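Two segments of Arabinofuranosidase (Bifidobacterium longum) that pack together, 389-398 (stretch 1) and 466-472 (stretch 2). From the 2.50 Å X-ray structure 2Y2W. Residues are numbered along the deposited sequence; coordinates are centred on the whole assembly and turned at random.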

ATOM      1  N   GLY D 389      14.471 -25.184 -30.409  1.00 34.08           N
ATOM      2  CA  GLY D 389      14.905 -24.754 -31.736  1.00 33.79           C
ATOM      3  C   GLY D 389      13.777 -24.130 -32.539  1.00 33.74           C
ATOM      4  O   GLY D 389      13.975 -23.114 -33.210  1.00 33.78           O
ATOM      5  N   SER D 390      12.591 -24.734 -32.460  1.00 33.63           N
ATOM      6  CA  SER D 390      11.408 -24.225 -33.159  1.00 33.53           C
ATOM      7  C   SER D 390      10.831 -22.976 -32.495  1.00 33.42           C
ATOM      8  O   SER D 390      10.270 -22.114 -33.179  1.00 33.48           O
ATOM      9  N   LEU D 391      10.961 -22.882 -31.172  1.00 33.31           N
ATOM     10  CA  LEU D 391      10.530 -21.686 -30.440  1.00 33.27           C
ATOM     11  C   LEU D 391      11.364 -20.473 -30.844  1.00 33.28           C
ATOM     12  O   LEU D 391      10.822 -19.391 -31.075  1.00 33.21           O
ATOM     13  N   MET D 392      12.678 -20.673 -30.947  1.00 33.36           N
ATOM     14  CA  MET D 392      13.602 -19.644 -31.420  1.00 33.57           C
ATOM     15  C   MET D 392      13.266 -19.192 -32.845  1.00 33.65           C
ATOM     16  O   MET D 392      13.352 -18.002 -33.155  1.00 33.76           O
ATOM     17  N   ILE D 393      12.887 -20.148 -33.695  1.00 33.68           N
ATOM     18  CA  ILE D 393      12.441 -19.866 -35.066  1.00 33.61           C
ATOM     19  C   ILE D 393      11.201 -18.964 -35.075  1.00 33.64           C
ATOM     20  O   ILE D 393      11.148 -17.988 -35.828  1.00 33.67           O
ATOM     21  N   THR D 394      10.222 -19.285 -34.227  1.00 33.54           N
ATOM     22  CA  THR D 394       9.006 -18.471 -34.099  1.00 33.51           C
ATOM     23  C   THR D 394       9.338 -17.071 -33.580  1.00 33.33           C
ATOM     24  O   THR D 394       8.748 -16.080 -34.023  1.00 33.35           O
ATOM     25  N   LEU D 395      10.290 -17.004 -32.650  1.00 33.06           N
ATOM     26  CA  LEU D 395      10.754 -15.729 -32.108  1.00 32.78           C
ATOM     27  C   LEU D 395      11.408 -14.881 -33.194  1.00 32.68           C
ATOM     28  O   LEU D 395      11.144 -13.682 -33.293  1.00 32.74           O
ATOM     29  N   LEU D 396      12.247 -15.517 -34.011  1.00 32.49           N
ATOM     30  CA  LEU D 396      12.901 -14.849 -35.136  1.00 32.36           C
ATOM     31  C   LEU D 396      11.903 -14.461 -36.230  1.00 32.44           C
ATOM     32  O   LEU D 396      12.038 -13.405 -36.849  1.00 32.32           O
ATOM     33  N   LYS D 397      10.896 -15.307 -36.448  1.00 32.61           N
ATOM     34  CA  LYS D 397       9.834 -15.018 -37.420  1.00 32.76           C
ATOM     35  C   LYS D 397       8.930 -13.868 -36.982  1.00 32.65           C
ATOM     36  O   LYS D 397       8.212 -13.290 -37.800  1.00 32.64           O
ATOM     37  N   HIS D 398       8.973 -13.539 -35.693  1.00 32.62           N
ATOM     38  CA  HIS D 398       8.176 -12.440 -35.147  1.00 32.64           C
ATOM     39  C   HIS D 398       9.020 -11.438 -34.354  1.00 32.48           C
ATOM     40  O   HIS D 398       8.519 -10.780 -33.439  1.00 32.38           O
ATOM     41  N   ILE D 466       7.235 -29.098 -41.075  1.00 55.40           N
ATOM     42  CA  ILE D 466       8.457 -28.309 -41.230  1.00 55.30           C
ATOM     43  C   ILE D 466       8.200 -26.840 -40.890  1.00 55.28           C
ATOM     44  O   ILE D 466       7.173 -26.273 -41.273  1.00 55.27           O
ATOM     45  N   ASP D 467       9.142 -26.246 -40.157  1.00 55.24           N
ATOM     46  CA  ASP D 467       9.104 -24.836 -39.777  1.00 55.17           C
ATOM     47  C   ASP D 467      10.521 -24.263 -39.865  1.00 55.13           C
ATOM     48  O   ASP D 467      11.472 -24.912 -39.424  1.00 55.10           O
ATOM     49  N   ALA D 468      10.663 -23.061 -40.431  1.00 55.16           N
ATOM     50  CA  ALA D 468      11.991 -22.493 -40.717  1.00 55.15           C
ATOM     51  C   ALA D 468      12.085 -20.959 -40.718  1.00 55.19           C
ATOM     52  O   ALA D 468      11.095 -20.264 -40.965  1.00 55.18           O
ATOM     53  N   VAL D 469      13.291 -20.454 -40.440  1.00 55.26           N
ATOM     54  CA  VAL D 469      13.636 -19.028 -40.581  1.00 55.38           C
ATOM     55  C   VAL D 469      14.894 -18.817 -41.413  1.00 55.46           C
ATOM     56  O   VAL D 469      15.787 -19.665 -41.435  1.00 55.44           O
ATOM     57  N   VAL D 470      14.966 -17.664 -42.074  1.00 55.66           N
ATOM     58  CA  VAL D 470      16.165 -17.260 -42.802  1.00 55.87           C
ATOM     59  C   VAL D 470      16.650 -15.902 -42.293  1.00 56.00           C
ATOM     60  O   VAL D 470      15.898 -14.925 -42.295  1.00 55.97           O
ATOM     61  N   THR D 471      17.901 -15.858 -41.843  1.00 56.20           N
ATOM     62  CA  THR D 471      18.544 -14.597 -41.475  1.00 56.45           C
ATOM     63  C   THR D 471      19.641 -14.258 -42.478  1.00 56.67           C
ATOM     64  O   THR D 471      20.410 -15.132 -42.892  1.00 56.73           O
ATOM     65  N   TRP D 472      19.703 -12.985 -42.862  1.00 56.89           N
ATOM     66  CA  TRP D 472      20.558 -12.548 -43.965  1.00 57.07           C
ATOM     67  C   TRP D 472      21.128 -11.148 -43.752  1.00 57.30           C
ATOM     68  O   TRP D 472      20.386 -10.189 -43.517  1.00 57.21           O
TER

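The helix of stretch 1 crosses the strand 466-472 at 51°, with the axes 7.7 Å apart at their closest, and the two bury 380 Å² between them. No direct hydrogen bond links the stretches; the contact rests on apolar packing and on one water at its polar margin.

At the start of the stretch, already within the helix, Gly 389 has no side chain and lies beyond the reach of the strand. Ser 390 (chi1 p) points sideways, and its OG bonds to a residue adjoining the stretch; its carbonyl O comes no nearer than 4.3 Å to Asp 467 OD2. Leu 391 (m, t) points away, while Met 392 (t, p, p) sets out sideways and its end leads away from the strand, so neither touches it.

Ile 393 points its CB toward the strand, and with chi1 m and chi2 t the side chain spreads over three consecutive residues: CD1 lies 3.7 Å from Asp 467 O, CG2 is 3.7 Å from Ala 468 C, and CG1 packs 3.5 Å from Val 469 CG2. Val 469 (m) points toward the helix and is the residue most covered by the other stretch; its CG1 sits only 3.2 Å from Ile 393 O, a carbonyl already engaged by Lys 397 N at 2.8 Å.

Thr 394 (m) points away, yet its OG1 remains 4.0 Å from Asp 467 OD2. The gap is spanned by water 1, which lies 2.8 Å from Thr 394 OG1 and donates a weak hydrogen bond of 3.5 Å to Asp 467 OD2. Leu 395 (m, t) points away and makes no contact. Leu 396 (m, t) returns toward the strand, its CB 3.9 Å from Val 469 CG1 and its CD2 4.4 Å from Thr 471 CG2, extending the apolar patch along the strand.

Lys 397 leaves sideways and runs its aliphatic portion along the strand: CG meets Val 469 CG1 at 3.2 Å, and CD approaches Ala 468 O at 3.4 Å. Chi1 (-94°) and chi3 (91°) lie between wells. Its NZ stays 4.4 Å from Asp 467 OD1, too far for a salt bridge, and instead donates to water 1 at 3.1 Å. Asp 467 (t), which points toward the helix, is thus joined to Lys 397 and Thr 394 through a shared water. His 398 (m), beyond the helical segment, is out of reach of the strand.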

ATOM      1  CB  SER D 390      10.330 -25.309 -33.294  1.00 33.55           C
ATOM      2  OG  SER D 390       9.695 -25.574 -32.055  1.00 33.50           O
ATOM      3  CB  LEU D 391      10.596 -21.901 -28.923  1.00 33.20           C
ATOM      4  CG  LEU D 391       9.643 -22.899 -28.258  1.00 32.99           C
ATOM      5  CD1 LEU D 391       9.982 -23.037 -26.783  1.00 32.80           C
ATOM      6  CD2 LEU D 391       8.182 -22.514 -28.433  1.00 32.58           C
ATOM      7  CB  MET D 392      15.050 -20.144 -31.336  1.00 33.58           C
ATOM      8  CG  MET D 392      16.107 -19.122 -31.762  1.00 33.72           C
ATOM      9  SD  MET D 392      15.989 -17.523 -30.918  1.00 33.97           S
ATOM     10  CE  MET D 392      16.530 -17.962 -29.265  1.00 33.61           C
ATOM     11  CB  ILE D 393      12.187 -21.180 -35.866  1.00 33.64           C
ATOM     12  CG1 ILE D 393      13.520 -21.846 -36.232  1.00 33.56           C
ATOM     13  CG2 ILE D 393      11.337 -20.921 -37.119  1.00 33.47           C
ATOM     14  CD1 ILE D 393      13.405 -23.283 -36.716  1.00 33.39           C
ATOM     15  CB  THR D 394       7.950 -19.146 -33.189  1.00 33.60           C
ATOM     16  OG1 THR D 394       7.627 -20.439 -33.712  1.00 34.09           O
ATOM     17  CG2 THR D 394       6.668 -18.316 -33.113  1.00 33.52           C
ATOM     18  CB  LEU D 395      11.723 -15.950 -30.937  1.00 32.74           C
ATOM     19  CG  LEU D 395      11.152 -16.392 -29.584  1.00 32.41           C
ATOM     20  CD1 LEU D 395      12.269 -16.890 -28.681  1.00 32.15           C
ATOM     21  CD2 LEU D 395      10.367 -15.276 -28.901  1.00 32.04           C
ATOM     22  CB  LEU D 396      14.026 -15.720 -35.708  1.00 32.20           C
ATOM     23  CG  LEU D 396      15.331 -15.797 -34.907  1.00 31.96           C
ATOM     24  CD1 LEU D 396      16.171 -16.987 -35.340  1.00 31.68           C
ATOM     25  CD2 LEU D 396      16.133 -14.511 -35.036  1.00 31.89           C
ATOM     26  CB  LYS D 397       9.004 -16.270 -37.714  1.00 32.89           C
ATOM     27  CG  LYS D 397       9.475 -17.052 -38.937  1.00 33.38           C
ATOM     28  CD  LYS D 397       9.030 -18.517 -38.911  1.00 34.11           C
ATOM     29  CE  LYS D 397       7.690 -18.737 -39.603  1.00 34.69           C
ATOM     30  NZ  LYS D 397       6.538 -18.234 -38.803  1.00 35.42           N
ATOM     31  CB  HIS D 398       7.026 -12.984 -34.289  1.00 32.67           C
ATOM     32  CG  HIS D 398       6.029 -13.793 -35.059  1.00 32.97           C
ATOM     33  ND1 HIS D 398       5.028 -13.219 -35.813  1.00 33.49           N
ATOM     34  CD2 HIS D 398       5.880 -15.133 -35.194  1.00 33.24           C
ATOM     35  CE1 HIS D 398       4.306 -14.170 -36.380  1.00 33.47           C
ATOM     36  NE2 HIS D 398       4.801 -15.340 -36.020  1.00 33.53           N
ATOM     37  CB  ILE D 466       9.060 -28.450 -42.665  1.00 55.30           C
ATOM     38  CG1 ILE D 466       9.240 -29.926 -43.052  1.00 55.23           C
ATOM     39  CG2 ILE D 466      10.384 -27.683 -42.797  1.00 55.30           C
ATOM     40  CD1 ILE D 466      10.228 -30.719 -42.184  1.00 55.00           C
ATOM     41  CB  ASP D 467       8.550 -24.695 -38.355  1.00 55.18           C
ATOM     42  CG  ASP D 467       8.198 -23.260 -37.993  1.00 55.19           C
ATOM     43  OD1 ASP D 467       8.002 -22.430 -38.908  1.00 55.12           O
ATOM     44  OD2 ASP D 467       8.108 -22.968 -36.781  1.00 55.41           O
ATOM     45  CB  ALA D 468      12.522 -23.050 -42.040  1.00 55.17           C
ATOM     46  CB  VAL D 469      13.895 -18.314 -39.225  1.00 55.38           C
ATOM     47  CG1 VAL D 469      12.613 -17.815 -38.622  1.00 55.45           C
ATOM     48  CG2 VAL D 469      14.675 -19.203 -38.255  1.00 55.46           C
ATOM     49  CB  VAL D 470      15.921 -17.189 -44.333  1.00 55.85           C
ATOM     50  CG1 VAL D 470      17.186 -16.751 -45.066  1.00 55.85           C
ATOM     51  CG2 VAL D 470      15.442 -18.532 -44.870  1.00 55.84           C
ATOM     52  CB  THR D 471      19.107 -14.612 -40.036  1.00 56.39           C
ATOM     53  OG1 THR D 471      19.812 -15.837 -39.801  1.00 56.43           O
ATOM     54  CG2 THR D 471      17.982 -14.477 -39.023  1.00 56.32           C
ATOM     55  CB  TRP D 472      19.768 -12.617 -45.279  1.00 57.03           C
ATOM     56  CG  TRP D 472      20.464 -12.050 -46.484  1.00 56.68           C
ATOM     57  CD1 TRP D 472      20.133 -10.909 -47.157  1.00 56.42           C
ATOM     58  CD2 TRP D 472      21.595 -12.605 -47.168  1.00 56.31           C
ATOM     59  NE1 TRP D 472      20.989 -10.714 -48.212  1.00 56.28           N
ATOM     60  CE2 TRP D 472      21.897 -11.740 -48.244  1.00 56.25           C
ATOM     61  CE3 TRP D 472      22.384 -13.747 -46.975  1.00 56.21           C
ATOM     62  CZ2 TRP D 472      22.955 -11.979 -49.126  1.00 56.15           C
ATOM     63  CZ3 TRP D 472      23.438 -13.984 -47.853  1.00 56.27           C
ATOM     64  CH2 TRP D 472      23.711 -13.103 -48.916  1.00 56.17           C
TER
HETATM   65  O   HOH W   1       6.557 -19.894 -36.199  1.00 34.58           O